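Copper-containing nitrite reductase (Thermus scotoductus, PDB 6HBE) probably reduces nitrite to nitric oxide with electrons from a cytochrome c, working as a copper-containing homotrimer. Local coordinates at residues 388-393 with 426-431. Sequence-based numbering, arbitrary orientation.
Sequences GRHDAV and YICSIH. With CU (copper (II) ion), chain L.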
loop_
_atom_site.group_PDB
_atom_site.type_symbol
_atom_site.label_atom_id
_atom_site.label_comp_id
_atom_site.label_asym_id
_atom_site.label_seq_id
_atom_site.Cartn_x
_atom_site.Cartn_y
_atom_site.Cartn_z
ATOM N N GLY C 388 20.350 -1.265 13.184
ATOM C CA GLY C 388 19.004 -1.280 13.755
ATOM C C GLY C 388 18.884 -2.033 15.073
ATOM O O GLY C 388 17.759 -2.319 15.511
ATOM N N ARG C 389 20.024 -2.376 15.705
ATOM C CA ARG C 389 20.042 -2.708 17.123
ATOM C C ARG C 389 19.644 -1.506 17.957
ATOM O O ARG C 389 19.930 -0.371 17.587
ATOM C CB ARG C 389 21.437 -3.180 17.577
ATOM C CG ARG C 389 21.791 -4.601 17.196
ATOM C CD ARG C 389 23.097 -5.096 17.859
ATOM N NE ARG C 389 24.149 -4.076 17.796
ATOM C CZ ARG C 389 24.976 -3.827 16.767
ATOM N NH1 ARG C 389 24.964 -4.552 15.652
ATOM N NH2 ARG C 389 25.865 -2.834 16.870
ATOM N N HIS C 390 18.978 -1.763 19.073
ATOM C CA HIS C 390 18.512 -0.732 20.001
ATOM C C HIS C 390 18.619 -1.192 21.445
ATOM O O HIS C 390 18.576 -2.407 21.732
ATOM C CB HIS C 390 17.032 -0.378 19.778
ATOM C CG HIS C 390 16.734 0.064 18.392
ATOM N ND1 HIS C 390 17.230 1.239 17.878
ATOM C CD2 HIS C 390 16.039 -0.530 17.393
ATOM C CE1 HIS C 390 16.834 1.364 16.621
ATOM N NE2 HIS C 390 16.106 0.307 16.302
ATOM N N ASP C 391 18.691 -0.202 22.344
ATOM C CA ASP C 391 18.470 -0.415 23.771
ATOM C C ASP C 391 17.501 0.641 24.264
ATOM O O ASP C 391 17.015 1.494 23.480
ATOM C CB ASP C 391 19.817 -0.450 24.559
ATOM C CG ASP C 391 20.589 0.897 24.557
ATOM O OD1 ASP C 391 20.009 1.981 24.318
ATOM O OD2 ASP C 391 21.813 0.874 24.855
ATOM N N ALA C 392 17.184 0.583 25.557
ATOM C CA ALA C 392 16.401 1.624 26.201
ATOM C C ALA C 392 17.113 1.986 27.524
ATOM O O ALA C 392 17.332 1.090 28.337
ATOM C CB ALA C 392 14.991 1.130 26.478
ATOM N N VAL C 393 17.455 3.270 27.705
ATOM C CA VAL C 393 18.224 3.786 28.884
ATOM C C VAL C 393 17.523 5.037 29.458
ATOM O O VAL C 393 17.307 6.033 28.750
ATOM C CB VAL C 393 19.709 4.108 28.523
ATOM C CG1 VAL C 393 20.367 2.960 27.771
ATOM C CG2 VAL C 393 19.861 5.371 27.676
ATOM N N TYR C 426 13.050 7.781 28.612
ATOM C CA TYR C 426 14.170 6.948 28.173
ATOM C C TYR C 426 14.517 7.221 26.709
ATOM O O TYR C 426 13.679 7.711 25.939
ATOM C CB TYR C 426 13.901 5.448 28.431
ATOM C CG TYR C 426 12.721 4.867 27.664
ATOM C CD1 TYR C 426 11.415 4.983 28.143
ATOM C CD2 TYR C 426 12.912 4.202 26.451
ATOM C CE1 TYR C 426 10.332 4.466 27.433
ATOM C CE2 TYR C 426 11.822 3.687 25.729
ATOM C CZ TYR C 426 10.540 3.823 26.205
ATOM O OH TYR C 426 9.443 3.296 25.511
ATOM N N ILE C 427 15.770 6.943 26.359
ATOM C CA ILE C 427 16.264 7.015 24.978
ATOM C C ILE C 427 16.920 5.712 24.585
ATOM O O ILE C 427 17.129 4.827 25.416
ATOM C CB ILE C 427 17.268 8.202 24.742
ATOM C CG1 ILE C 427 18.556 8.050 25.572
ATOM C CG2 ILE C 427 16.606 9.536 25.045
ATOM C CD1 ILE C 427 19.597 9.123 25.320
ATOM N N CYS C 428 17.280 5.603 23.310
ATOM C CA CYS C 428 18.261 4.618 22.878
ATOM C C CYS C 428 19.656 5.237 22.890
ATOM O O CYS C 428 19.865 6.331 22.349
ATOM C CB CYS C 428 17.908 4.118 21.488
ATOM S SG CYS C 428 19.110 3.006 20.790
ATOM N N SER C 429 20.631 4.543 23.484
ATOM C CA SER C 429 21.993 5.098 23.581
ATOM C C SER C 429 22.707 5.080 22.229
ATOM O O SER C 429 23.571 5.918 21.983
ATOM C CB SER C 429 22.827 4.355 24.656
ATOM O OG SER C 429 23.098 3.019 24.298
ATOM N N ILE C 430 22.287 4.171 21.343
ATOM C CA ILE C 430 22.855 4.059 19.994
ATOM C C ILE C 430 22.353 5.228 19.135
ATOM O O ILE C 430 23.136 5.850 18.390
ATOM C CB ILE C 430 22.521 2.676 19.364
ATOM C CG1 ILE C 430 23.032 1.541 20.272
ATOM C CG2 ILE C 430 23.140 2.500 17.966
ATOM C CD1 ILE C 430 22.587 0.138 19.888
ATOM N N HIS C 431 21.051 5.493 19.228
ATOM C CA HIS C 431 20.345 6.535 18.466
ATOM C C HIS C 431 19.651 7.488 19.453
ATOM O O HIS C 431 18.462 7.336 19.759
ATOM C CB HIS C 431 19.299 5.880 17.525
ATOM C CG HIS C 431 19.816 4.704 16.753
ATOM N ND1 HIS C 431 19.552 3.390 17.105
ATOM C CD2 HIS C 431 20.583 4.647 15.640
ATOM C CE1 HIS C 431 20.125 2.584 16.234
ATOM N NE2 HIS C 431 20.767 3.318 15.343
HETATM CU CU CU L . 18.447 2.706 18.633
#
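Three side chains converge on one copper ion here: ND1 of H390 and ND1 of H431, each 2.0 Å from CU, and SG of C428 at 2.3 Å. The two imidazoles meet rim to rim, their planes turned 59° apart, and neither lies over the other; the ND1 atoms come within 3.3 Å because both ligate the metal. C428 SG stands anti to its backbone N (chi1 175°), which brings it to the edge of the H390 ring, in that ring's plane. Besides binding the copper, C428 SG accepts two backbone N-H groups, D391 N across the contact at 3.6 Å, nearly straight, and H431 N within its own loop, and these would probably temper the negative charge of the thiolate and fix its direction. H390 NE2, the ring nitrogen not used for the copper, is hydrogen-bonded to D377 OD2, which fixes the rotation of the ring, while R389 O sits at the edge of the H431 ring, in plane.

Next along the chain, the D391 carboxylate grips S429 twice. OD1 receives the backbone N of S429 at 2.8 Å, nearly straight at 172°, and OD2 receives its OG at 2.6 Å, each oxygen using its syn lone pair. An alanine in place of D391 would lose both bonds and would probably loosen the turn that carries C428 and H431 to the metal.

Beyond this, V393 and I427 form an antiparallel hydrogen-bonded pair, joining strand 393-398, outermost of its sheet within this chain, to strand 422-427. Their side chains cross obliquely on the same face of the sheet, CG2 of V393 touching CG1 of I427 at 3.6 Å. With M434 as the fourth ligand, this is the His-Cys-His-Met type 1 copper site of a cupredoxin domain, here of the plastocyanin/azurin family.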